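Local structure of Endonuclease/exonuclease/phosphatase (Beutenbergia cavernae DSM 12333, 4RUW) at residues S397-S400 with R401-C404; D292-I295 with D296-F299; P111-L114 with A115-L118; V74-E77 with P78-A81; P204-A207 with V208-E211. The protein is of unknown function but has the DNase I-like fold of the endonuclease/exonuclease/phosphatase family, followed by an immunoglobulin-like domain, and carries a bound zinc ion. All blocks are in the same frame, centred on the assembly; numbering follows the deposited sequence. Where two conformers were deposited one is given.

Interaction 1: S397-S400 with R401-C404; sequences SGTS and RDRC
T399 and D402 are the two ends of a type I beta turn in the loop between strands 390-396 and 405-410 of the immunoglobulin-like domain, and they hold each other twice. The main chain closes the turn, D402 N donating to T399 O over 3.0 Å. In the other sense the carboxylate of D402 folds back over the turn, and T399 N donates to D402 OD2 at 2.9 Å. That donor comes in from above the carboxylate plane, 40° out of it. G398 lies just behind, its CA 3.4 Å from D402 OD2, at a place where the lack of a side chain leaves room for the carboxylate.

The hydroxyl of T399 makes a separate link to R401, an ST turn: chi1 of 74° sets OG1 between the backbone N and the carbonyl carbon, where it accepts from R401 N at 3.1 Å. The same hydroxyl gives its proton to Q371 O, so it is used in both directions. S400 OG turns outward from the turn and bonds to G370 O. R401 runs fully extended away from the loop to D292 and S288 of the DNase I-like domain, NE taking part in a salt bridge with D292. Where R401 sets out, beside T399, its CB rests 3.5 Å from T399 OG1.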
loop_
_atom_site.group_PDB
_atom_site.type_symbol
_atom_site.label_atom_id
_atom_site.label_comp_id
_atom_site.label_asym_id
_atom_site.label_seq_id
_atom_site.Cartn_x
_atom_site.Cartn_y
_atom_site.Cartn_z
ATOM N N SER A 397 -4.130 14.015 -15.674
ATOM C CA SER A 397 -2.882 14.520 -16.228
ATOM C C SER A 397 -1.882 14.741 -15.096
ATOM O O SER A 397 -2.056 14.210 -14.005
ATOM C CB SER A 397 -3.115 15.798 -17.031
ATOM O OG SER A 397 -3.774 16.769 -16.251
ATOM N N GLY A 398 -0.821 15.491 -15.355
ATOM C CA GLY A 398 0.174 15.758 -14.327
ATOM C C GLY A 398 1.237 14.678 -14.288
ATOM O O GLY A 398 1.670 14.207 -15.334
ATOM N N THR A 399 1.686 14.304 -13.095
ATOM C CA THR A 399 2.692 13.247 -12.966
ATOM C C THR A 399 2.300 12.303 -11.840
ATOM O O THR A 399 1.279 12.499 -11.180
ATOM C CB THR A 399 4.103 13.793 -12.645
ATOM O OG1 THR A 399 4.154 14.211 -11.275
ATOM C CG2 THR A 399 4.489 14.948 -13.567
ATOM N N SER A 400 3.125 11.292 -11.593
ATOM C CA SER A 400 2.877 10.378 -10.487
ATOM C C SER A 400 2.877 11.061 -9.118
ATOM O O SER A 400 2.410 10.487 -8.140
ATOM C CB SER A 400 3.902 9.244 -10.494
ATOM O OG SER A 400 5.194 9.713 -10.149
ATOM N N ARG A 401 3.405 12.277 -9.037
ATOM C CA ARG A 401 3.379 13.021 -7.776
ATOM C C ARG A 401 2.013 13.626 -7.456
ATOM O O ARG A 401 1.795 14.109 -6.345
ATOM C CB ARG A 401 4.441 14.115 -7.771
ATOM C CG ARG A 401 5.857 13.575 -7.798
ATOM C CD ARG A 401 6.858 14.702 -7.723
ATOM N NE ARG A 401 8.223 14.202 -7.766
ATOM C CZ ARG A 401 9.298 14.981 -7.773
ATOM N NH1 ARG A 401 9.155 16.300 -7.753
ATOM N NH2 ARG A 401 10.508 14.445 -7.804
ATOM N N ASP A 402 1.102 13.595 -8.426
ATOM C CA ASP A 402 -0.198 14.237 -8.289
ATOM C C ASP A 402 -1.311 13.229 -8.045
ATOM O O ASP A 402 -1.272 12.098 -8.541
ATOM C CB ASP A 402 -0.519 15.053 -9.543
ATOM C CG ASP A 402 0.552 16.062 -9.869
ATOM O OD1 ASP A 402 1.116 16.660 -8.930
ATOM O OD2 ASP A 402 0.842 16.239 -11.070
ATOM N N ARG A 403 -2.309 13.669 -7.290
ATOM C CA ARG A 403 -3.483 12.884 -6.951
ATOM C C ARG A 403 -4.181 12.362 -8.206
ATOM O O ARG A 403 -4.239 13.059 -9.216
ATOM C CB ARG A 403 -4.423 13.800 -6.163
ATOM C CG ARG A 403 -5.686 13.175 -5.635
ATOM C CD ARG A 403 -6.448 14.201 -4.824
ATOM N NE ARG A 403 -7.729 13.664 -4.381
ATOM C CZ ARG A 403 -8.613 14.334 -3.653
ATOM N NH1 ARG A 403 -8.361 15.583 -3.290
ATOM N NH2 ARG A 403 -9.750 13.753 -3.300
ATOM N N CYS A 404 -4.710 11.135 -8.121
ATOM C CA CYS A 404 -5.539 10.526 -9.174
ATOM C C CYS A 404 -6.849 11.292 -9.365
ATOM O O CYS A 404 -7.243 12.092 -8.515
ATOM C CB CYS A 404 -5.900 9.069 -8.828
ATOM S SG CYS A 404 -4.605 7.799 -8.972
#

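Interaction 2: D292-I295 with D296-F299; sequences DRRI and DYVF
The ring of Y297 lies against the two residues just before it, with I295 O, R294 O and the guanidinium of R294 all gathered on one side of its plane; this is the tight part of the contact. I295 O comes within 3.5 Å of Y297 CD2, approaching the ring obliquely. At the far end of the ring, R294 O lies 3.2 Å from Y297 OH, whose hydrogen bond goes to I238 O. R294 bends at chi3 (70°), which swings its guanidinium back beside the tyrosine. NH1 of R294 then sits 3.7 Å from Y297 CD1, while CE1 lies over one face of the guanidinium; the two planes are 66° apart, so the groups are not stacked. A salt bridge from R294 NH2 to D265 fixes the other end of the group.

The looser part is filled by a water rather than by side chains. It accepts from R294 NH1 at 2.9 Å, in the guanidinium plane, and donates to D296 O at 2.8 Å, bridging a span that the arginine does not close directly. I295 and D296 touch more lightly, I295 CG1 being 3.7 Å from D296 OD1, an oxygen that is hydrogen-bonded to T278 and H321.

Strand 296-300 runs between 230-233 and 264-265 in one sheet of the DNase I-like sandwich. Helix 251-260 packs on Y297 and F299, whereas V298 meets strand 55-62 of the other sheet.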
loop_
_atom_site.group_PDB
_atom_site.type_symbol
_atom_site.label_atom_id
_atom_site.label_comp_id
_atom_site.label_asym_id
_atom_site.label_seq_id
_atom_site.Cartn_x
_atom_site.Cartn_y
_atom_site.Cartn_z
ATOM N N ASP A 292 9.223 11.586 -4.354
ATOM C CA ASP A 292 8.943 10.280 -4.939
ATOM C C ASP A 292 9.090 9.137 -3.935
ATOM O O ASP A 292 8.646 8.017 -4.204
ATOM C CB ASP A 292 9.866 10.021 -6.130
ATOM C CG ASP A 292 9.797 11.122 -7.156
ATOM O OD1 ASP A 292 8.672 11.458 -7.589
ATOM O OD2 ASP A 292 10.860 11.677 -7.508
ATOM N N ARG A 293 9.709 9.413 -2.786
ATOM C CA ARG A 293 10.049 8.375 -1.811
ATOM C C ARG A 293 8.889 8.007 -0.891
ATOM O O ARG A 293 8.994 8.035 0.341
ATOM C CB ARG A 293 11.318 8.748 -1.043
ATOM C CG ARG A 293 12.555 8.657 -1.922
ATOM C CD ARG A 293 13.827 8.919 -1.156
ATOM N NE ARG A 293 14.981 8.559 -1.968
ATOM C CZ ARG A 293 16.237 8.826 -1.644
ATOM N NH1 ARG A 293 16.504 9.474 -0.515
ATOM N NH2 ARG A 293 17.220 8.451 -2.455
ATOM N N ARG A 294 7.771 7.667 -1.526
ATOM C CA ARG A 294 6.591 7.137 -0.862
ATOM C C ARG A 294 6.613 5.641 -1.128
ATOM O O ARG A 294 6.381 5.207 -2.263
ATOM C CB ARG A 294 5.328 7.780 -1.438
ATOM C CG ARG A 294 4.038 7.334 -0.762
ATOM C CD ARG A 294 2.846 8.121 -1.261
ATOM N NE ARG A 294 2.498 7.794 -2.643
ATOM C CZ ARG A 294 1.557 6.916 -2.990
ATOM N NH1 ARG A 294 0.867 6.260 -2.059
ATOM N NH2 ARG A 294 1.296 6.693 -4.275
ATOM N N ILE A 295 6.928 4.861 -0.095
ATOM C CA ILE A 295 7.161 3.428 -0.265
ATOM C C ILE A 295 6.372 2.588 0.734
ATOM O O ILE A 295 6.465 1.352 0.710
ATOM C CB ILE A 295 8.677 3.077 -0.199
ATOM C CG1 ILE A 295 9.275 3.471 1.154
ATOM C CG2 ILE A 295 9.447 3.721 -1.359
ATOM C CD1 ILE A 295 10.700 2.980 1.346
ATOM N N ASP A 296 5.613 3.249 1.603
ATOM C CA ASP A 296 4.708 2.596 2.545
ATOM C C ASP A 296 3.301 2.896 2.051
ATOM O O ASP A 296 2.987 4.048 1.772
ATOM C CB ASP A 296 4.884 3.183 3.939
ATOM C CG ASP A 296 6.263 2.915 4.533
ATOM O OD1 ASP A 296 7.214 3.687 4.270
ATOM O OD2 ASP A 296 6.394 1.944 5.309
ATOM N N TYR A 297 2.473 1.857 1.920
ATOM C CA TYR A 297 1.193 1.983 1.248
ATOM C C TYR A 297 0.060 1.351 2.043
ATOM O O TYR A 297 0.267 0.402 2.811
ATOM C CB TYR A 297 1.232 1.244 -0.094
ATOM C CG TYR A 297 2.192 1.769 -1.131
ATOM C CD1 TYR A 297 1.764 2.642 -2.122
ATOM C CD2 TYR A 297 3.514 1.353 -1.153
ATOM C CE1 TYR A 297 2.625 3.099 -3.093
ATOM C CE2 TYR A 297 4.384 1.802 -2.125
ATOM C CZ TYR A 297 3.934 2.681 -3.092
ATOM O OH TYR A 297 4.774 3.129 -4.082
ATOM N N VAL A 298 -1.152 1.841 1.792
ATOM C CA VAL A 298 -2.375 1.131 2.136
ATOM C C VAL A 298 -3.180 0.975 0.855
ATOM O O VAL A 298 -3.621 1.971 0.274
ATOM C CB VAL A 298 -3.201 1.878 3.214
ATOM C CG1 VAL A 298 -4.496 1.123 3.488
ATOM C CG2 VAL A 298 -2.378 2.048 4.477
ATOM N N PHE A 299 -3.339 -0.265 0.407
ATOM C CA PHE A 299 -4.176 -0.590 -0.742
ATOM C C PHE A 299 -5.494 -1.167 -0.247
ATOM O O PHE A 299 -5.519 -1.888 0.754
ATOM C CB PHE A 299 -3.480 -1.611 -1.648
ATOM C CG PHE A 299 -2.383 -1.025 -2.494
ATOM C CD1 PHE A 299 -2.679 -0.461 -3.730
ATOM C CD2 PHE A 299 -1.061 -1.038 -2.069
ATOM C CE1 PHE A 299 -1.690 0.087 -4.525
ATOM C CE2 PHE A 299 -0.061 -0.486 -2.868
ATOM C CZ PHE A 299 -0.383 0.082 -4.090
HETATM O O HOH W 1 1.137 5.888 0.838
#

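Interaction 3: P111-L114 with A115-L118; sequences PARL and AELL
R113 sends CG straight away from its backbone N (chi1 179°) and then kinks at chi2 (55°), which lays its chain along the helix toward E116 and L117, one turn further on. E116 is extended throughout, and its carboxylate reaches the arginine from the next turn. R113 NH1 donates to E116 OE1 at 2.8 Å in an i to i+3 salt bridge. The bond is bent, 138° at the hydrogen. The two flat groups stand nearly perpendicular, and E116 OE1 is met from above its carboxylate plane.

L117 supplies the apolar half of the grip. Its CD2 lies over one face of the guanidinium, toward the rim, 3.7 Å from R113 NH1, while CD1 lies against the aliphatic part and NE of the arginine. R113 is thus held by charge at an edge and by a methyl group over a face.

Underneath runs the regular i to i+4 pattern of the helix. A115 N donates to P111 O at 2.9 Å, E116 N to A112 O at 3.0 Å, and L117 N to R113 O at 3.0 Å. The bond from L118 N to L114 O, at 3.1 Å, is weak, as the helix runs out here; one turn earlier, A115 CB packs 3.4 Å from P111 O.

P111 and L114 rest on strand 91-98, while R113 and L117 lean on helix 77-87 and E116 is exposed: an amphipathic helix laid against a sheet, as in the outer layer of the DNase I-like sandwich.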
loop_
_atom_site.group_PDB
_atom_site.type_symbol
_atom_site.label_atom_id
_atom_site.label_comp_id
_atom_site.label_asym_id
_atom_site.label_seq_id
_atom_site.Cartn_x
_atom_site.Cartn_y
_atom_site.Cartn_z
ATOM N N PRO A 111 6.763 -7.108 20.518
ATOM C CA PRO A 111 5.301 -7.233 20.446
ATOM C C PRO A 111 4.653 -7.222 21.835
ATOM O O PRO A 111 3.612 -6.590 22.015
ATOM C CB PRO A 111 5.099 -8.590 19.758
ATOM C CG PRO A 111 6.331 -8.774 18.947
ATOM C CD PRO A 111 7.432 -8.193 19.774
ATOM N N ALA A 112 5.267 -7.885 22.810
ATOM C CA ALA A 112 4.706 -7.907 24.153
ATOM C C ALA A 112 4.747 -6.518 24.779
ATOM O O ALA A 112 3.813 -6.108 25.470
ATOM C CB ALA A 112 5.440 -8.907 25.018
ATOM N N ARG A 113 5.827 -5.782 24.539
ATOM C CA ARG A 113 5.951 -4.448 25.106
ATOM C C ARG A 113 4.936 -3.479 24.484
ATOM O O ARG A 113 4.297 -2.690 25.183
ATOM C CB ARG A 113 7.387 -3.943 24.949
ATOM C CG ARG A 113 7.623 -2.541 25.480
ATOM C CD ARG A 113 7.206 -2.382 26.930
ATOM N NE ARG A 113 7.650 -1.084 27.431
ATOM C CZ ARG A 113 7.070 -0.410 28.419
ATOM N NH1 ARG A 113 6.009 -0.906 29.041
ATOM N NH2 ARG A 113 7.556 0.770 28.772
ATOM N N LEU A 114 4.781 -3.544 23.165
ATOM C CA LEU A 114 3.797 -2.702 22.495
ATOM C C LEU A 114 2.378 -3.039 22.960
ATOM O O LEU A 114 1.568 -2.149 23.197
ATOM C CB LEU A 114 3.929 -2.794 20.975
ATOM C CG LEU A 114 5.184 -2.150 20.394
ATOM C CD1 LEU A 114 5.415 -2.642 18.973
ATOM C CD2 LEU A 114 5.041 -0.624 20.440
ATOM N N ALA A 115 2.092 -4.327 23.120
ATOM C CA ALA A 115 0.789 -4.752 23.624
ATOM C C ALA A 115 0.537 -4.216 25.035
ATOM O O ALA A 115 -0.558 -3.764 25.345
ATOM C CB ALA A 115 0.677 -6.258 23.603
ATOM N N GLU A 116 1.562 -4.243 25.882
ATOM C CA GLU A 116 1.423 -3.719 27.234
ATOM C C GLU A 116 1.115 -2.219 27.208
ATOM O O GLU A 116 0.237 -1.741 27.922
ATOM C CB GLU A 116 2.702 -3.984 28.025
ATOM C CG GLU A 116 2.690 -3.421 29.423
ATOM C CD GLU A 116 3.956 -3.747 30.173
ATOM O OE1 GLU A 116 5.062 -3.485 29.642
ATOM O OE2 GLU A 116 3.840 -4.287 31.290
ATOM N N LEU A 117 1.833 -1.489 26.366
ATOM C CA LEU A 117 1.673 -0.044 26.277
ATOM C C LEU A 117 0.325 0.402 25.716
ATOM O O LEU A 117 -0.126 1.510 26.006
ATOM C CB LEU A 117 2.798 0.555 25.431
ATOM C CG LEU A 117 4.173 0.573 26.096
ATOM C CD1 LEU A 117 5.254 0.664 25.038
ATOM C CD2 LEU A 117 4.271 1.733 27.080
ATOM N N LEU A 118 -0.311 -0.447 24.910
ATOM C CA LEU A 118 -1.513 -0.052 24.174
ATOM C C LEU A 118 -2.776 -0.783 24.628
ATOM O O LEU A 118 -3.862 -0.516 24.115
ATOM C CB LEU A 118 -1.294 -0.227 22.664
ATOM C CG LEU A 118 -0.337 0.803 22.051
ATOM C CD1 LEU A 118 0.152 0.370 20.682
ATOM C CD2 LEU A 118 -0.995 2.182 21.986
#

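Interaction 4: V74-E77 with P78-A81; sequences VVDE and PRIA
The chain runs extended as far as D76 and enters helical geometry at E77, which leaves D76 as the N-cap of helix 77-87 in the DNase I-like domain. With CG anti to the backbone N (chi1 -165°), the carboxylate of D76 swings over the first turn. D76 OD1 accepts from R79 N at 3.3 Å, the donor standing well above the carboxylate plane. The same N-H makes a weak bond to D76 O at 3.2 Å, so two oxygens of one residue share it. P78, which has no N-H to give, fits into the first turn with its CD 3.4 Å from D76 OD1. The regular helical bonding begins with A81 N, which donates to E77 O at 2.9 Å, whereas E77 N is buried without a partner.

E77 turns away from the cap to Q110, and its side chain lies about 9 Å from the bound zinc. R79 extends past D76 to salt bridges with D70 and D315. Between D76 and R79 the charged ends meet through a water, which donates to D76 OD2 at 2.6 Å and accepts from R79 NH1 at 3.1 Å; the direct approach is aliphatic, R79 CD lying 3.4 Å from D76 OD2.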
loop_
_atom_site.group_PDB
_atom_site.type_symbol
_atom_site.label_atom_id
_atom_site.label_comp_id
_atom_site.label_asym_id
_atom_site.label_seq_id
_atom_site.Cartn_x
_atom_site.Cartn_y
_atom_site.Cartn_z
ATOM N N VAL A 74 18.866 3.696 21.565
ATOM C CA VAL A 74 17.847 3.566 22.598
ATOM C C VAL A 74 16.610 2.928 21.993
ATOM O O VAL A 74 16.108 3.389 20.972
ATOM C CB VAL A 74 17.465 4.936 23.196
ATOM C CG1 VAL A 74 16.342 4.782 24.208
ATOM C CG2 VAL A 74 18.680 5.600 23.829
ATOM N N VAL A 75 16.135 1.856 22.608
ATOM C CA VAL A 75 14.923 1.190 22.149
ATOM C C VAL A 75 13.733 1.816 22.872
ATOM O O VAL A 75 13.661 1.766 24.103
ATOM C CB VAL A 75 14.987 -0.318 22.422
ATOM C CG1 VAL A 75 13.763 -1.006 21.860
ATOM C CG2 VAL A 75 16.265 -0.912 21.823
ATOM N N ASP A 76 12.801 2.401 22.121
ATOM C CA ASP A 76 11.812 3.309 22.702
ATOM C C ASP A 76 10.383 2.990 22.238
ATOM O O ASP A 76 9.736 3.774 21.530
ATOM C CB ASP A 76 12.195 4.749 22.339
ATOM C CG ASP A 76 11.473 5.802 23.180
ATOM O OD1 ASP A 76 10.500 5.491 23.893
ATOM O OD2 ASP A 76 11.884 6.978 23.115
ATOM N N GLU A 77 9.885 1.830 22.647
ATOM C CA GLU A 77 8.508 1.477 22.345
ATOM C C GLU A 77 7.465 2.519 22.799
ATOM O O GLU A 77 6.466 2.709 22.114
ATOM C CB GLU A 77 8.159 0.094 22.893
ATOM C CG GLU A 77 8.907 -1.057 22.229
ATOM C CD GLU A 77 10.191 -1.441 22.928
ATOM O OE1 GLU A 77 10.655 -0.672 23.792
ATOM O OE2 GLU A 77 10.739 -2.521 22.608
ATOM N N PRO A 78 7.673 3.192 23.952
ATOM C CA PRO A 78 6.641 4.169 24.345
ATOM C C PRO A 78 6.429 5.292 23.342
ATOM O O PRO A 78 5.322 5.779 23.178
ATOM C CB PRO A 78 7.178 4.734 25.665
ATOM C CG PRO A 78 7.942 3.601 26.240
ATOM C CD PRO A 78 8.616 2.943 25.059
ATOM N N ARG A 79 7.476 5.705 22.672
ATOM C CA ARG A 79 7.380 6.758 21.700
ATOM C C ARG A 79 6.535 6.289 20.489
ATOM O O ARG A 79 5.716 6.987 20.006
ATOM C CB ARG A 79 8.789 7.142 21.316
ATOM C CG ARG A 79 8.919 8.498 20.808
ATOM C CD ARG A 79 10.365 8.900 20.708
ATOM N NE ARG A 79 10.427 10.043 19.851
ATOM C CZ ARG A 79 11.528 10.569 19.382
ATOM N NH1 ARG A 79 12.698 10.062 19.674
ATOM N NH2 ARG A 79 11.467 11.599 18.616
ATOM N N ILE A 80 6.743 5.056 20.058
ATOM C CA ILE A 80 5.941 4.442 19.008
ATOM C C ILE A 80 4.479 4.328 19.459
ATOM O O ILE A 80 3.552 4.703 18.733
ATOM C CB ILE A 80 6.504 3.041 18.650
ATOM C CG1 ILE A 80 7.941 3.140 18.104
ATOM C CG2 ILE A 80 5.575 2.297 17.686
ATOM C CD1 ILE A 80 8.105 4.036 16.899
ATOM N N ALA A 81 4.270 3.804 20.660
ATOM C CA ALA A 81 2.922 3.613 21.168
ATOM C C ALA A 81 2.159 4.926 21.292
ATOM O O ALA A 81 0.965 4.975 21.039
ATOM C CB ALA A 81 2.962 2.891 22.497
HETATM O O HOH W 2 13.508 7.375 21.079
#

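Interaction 5: P204-A207 with V208-E211; sequences PGSA and VLVE
S206 is the N-cap of helix 207-222, and its hydroxyl meets L209 in the first turn of that helix. L209 N donates to S206 OG at 3.2 Å, in a fairly straight bond of 159° at the hydrogen. The chi1 of 66° tucks OG between the backbone N and the carbonyl carbon of the serine, facing the start of the helix. V208 CG2 comes to 3.3 Å from S206 OG, and L209 CB lies against the same oxygen. The serine carbonyl begins the regular i to i+4 pattern, S206 O accepting from V210 N at 3.0 Å, and A207 O follows with E211 N at 3.0 Å.

Before the cap, the loop curls back against the helix. P204 CB packs on V210 CG2 at 3.8 Å, an apolar contact, and the backbone N of G205 lies 3.7 Å from L209 CD1. On another side of the turn a water sits close to both A207 O and E211 OE2. The carboxylate of E211 has further partners beyond the turn: Q250 hydrogen-bonds to OE2, and K214 makes a salt bridge with OE1. Y248 lies against A207 and V210, and Y171 against L209.

A serine hydroxyl capping the first turn, with its own carbonyl opening the helical bonding, is the classic N-cap arrangement, here at the surface of the DNase I-like domain where the loop after strand 192-200 becomes a helix.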
loop_
_atom_site.group_PDB
_atom_site.type_symbol
_atom_site.label_atom_id
_atom_site.label_comp_id
_atom_site.label_asym_id
_atom_site.label_seq_id
_atom_site.Cartn_x
_atom_site.Cartn_y
_atom_site.Cartn_z
ATOM N N PRO A 204 15.093 -2.398 -3.025
ATOM C CA PRO A 204 15.519 -2.522 -4.423
ATOM C C PRO A 204 17.007 -2.212 -4.565
ATOM O O PRO A 204 17.392 -1.325 -5.325
ATOM C CB PRO A 204 14.675 -1.458 -5.127
ATOM C CG PRO A 204 14.526 -0.390 -4.095
ATOM C CD PRO A 204 14.446 -1.100 -2.758
ATOM N N GLY A 205 17.842 -2.963 -3.857
ATOM C CA GLY A 205 19.255 -2.645 -3.762
ATOM C C GLY A 205 20.109 -3.056 -4.947
ATOM O O GLY A 205 21.278 -2.682 -5.027
ATOM N N SER A 206 19.533 -3.823 -5.866
ATOM C CA SER A 206 20.264 -4.370 -7.004
ATOM C C SER A 206 19.258 -4.982 -7.963
ATOM O O SER A 206 18.087 -5.143 -7.611
ATOM C CB SER A 206 21.206 -5.474 -6.535
ATOM O OG SER A 206 20.442 -6.571 -6.050
ATOM N N ALA A 207 19.707 -5.355 -9.156
ATOM C CA ALA A 207 18.826 -5.997 -10.117
ATOM C C ALA A 207 18.223 -7.289 -9.563
ATOM O O ALA A 207 17.020 -7.513 -9.702
ATOM C CB ALA A 207 19.559 -6.254 -11.426
ATOM N N VAL A 208 19.035 -8.126 -8.917
ATOM C CA VAL A 208 18.497 -9.367 -8.369
ATOM C C VAL A 208 17.474 -9.102 -7.254
ATOM O O VAL A 208 16.479 -9.829 -7.139
ATOM C CB VAL A 208 19.584 -10.374 -7.898
ATOM C CG1 VAL A 208 20.358 -10.922 -9.086
ATOM C CG2 VAL A 208 20.522 -9.742 -6.884
ATOM N N LEU A 209 17.690 -8.060 -6.449
ATOM C CA LEU A 209 16.716 -7.720 -5.417
ATOM C C LEU A 209 15.393 -7.240 -6.018
ATOM O O LEU A 209 14.323 -7.558 -5.501
ATOM C CB LEU A 209 17.290 -6.697 -4.433
ATOM C CG LEU A 209 18.213 -7.321 -3.383
ATOM C CD1 LEU A 209 19.031 -6.249 -2.682
ATOM C CD2 LEU A 209 17.403 -8.149 -2.380
ATOM N N VAL A 210 15.448 -6.479 -7.108
ATOM C CA VAL A 210 14.210 -6.074 -7.779
ATOM C C VAL A 210 13.474 -7.291 -8.367
ATOM O O VAL A 210 12.241 -7.380 -8.309
ATOM C CB VAL A 210 14.471 -4.990 -8.852
ATOM C CG1 VAL A 210 13.235 -4.762 -9.720
ATOM C CG2 VAL A 210 14.917 -3.693 -8.186
ATOM N N GLU A 211 14.224 -8.248 -8.913
ATOM C CA GLU A 211 13.593 -9.485 -9.365
ATOM C C GLU A 211 12.919 -10.216 -8.202
ATOM O O GLU A 211 11.842 -10.785 -8.360
ATOM C CB GLU A 211 14.592 -10.389 -10.088
ATOM C CG GLU A 211 15.133 -9.788 -11.388
ATOM C CD GLU A 211 14.037 -9.402 -12.387
ATOM O OE1 GLU A 211 12.972 -10.056 -12.424
ATOM O OE2 GLU A 211 14.242 -8.435 -13.151
HETATM O O HOH W 3 15.831 -6.367 -12.122
#

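How the interactions relate
Along the chain the order is interaction 4, 3, 5, 2, then 1. Interactions 3 and 4 are neighbours, with centres 10 Å apart: helices 110-118 and 77-87 pack together on one flank of the DNase I-like domain, near the zinc end, L117 CD1 lying 3.7 Å from P78 N. Interaction 5 caps a different helix, with its centre about 32 Å from that of interaction 4. Interaction 2 is nearest the middle of the chain, on strand 296-300. Interaction 1 belongs to the immunoglobulin-like domain, yet touches interaction 2 through R401 NE and D292 OD1, 2.8 Å apart in a salt bridge that ties the two domains together.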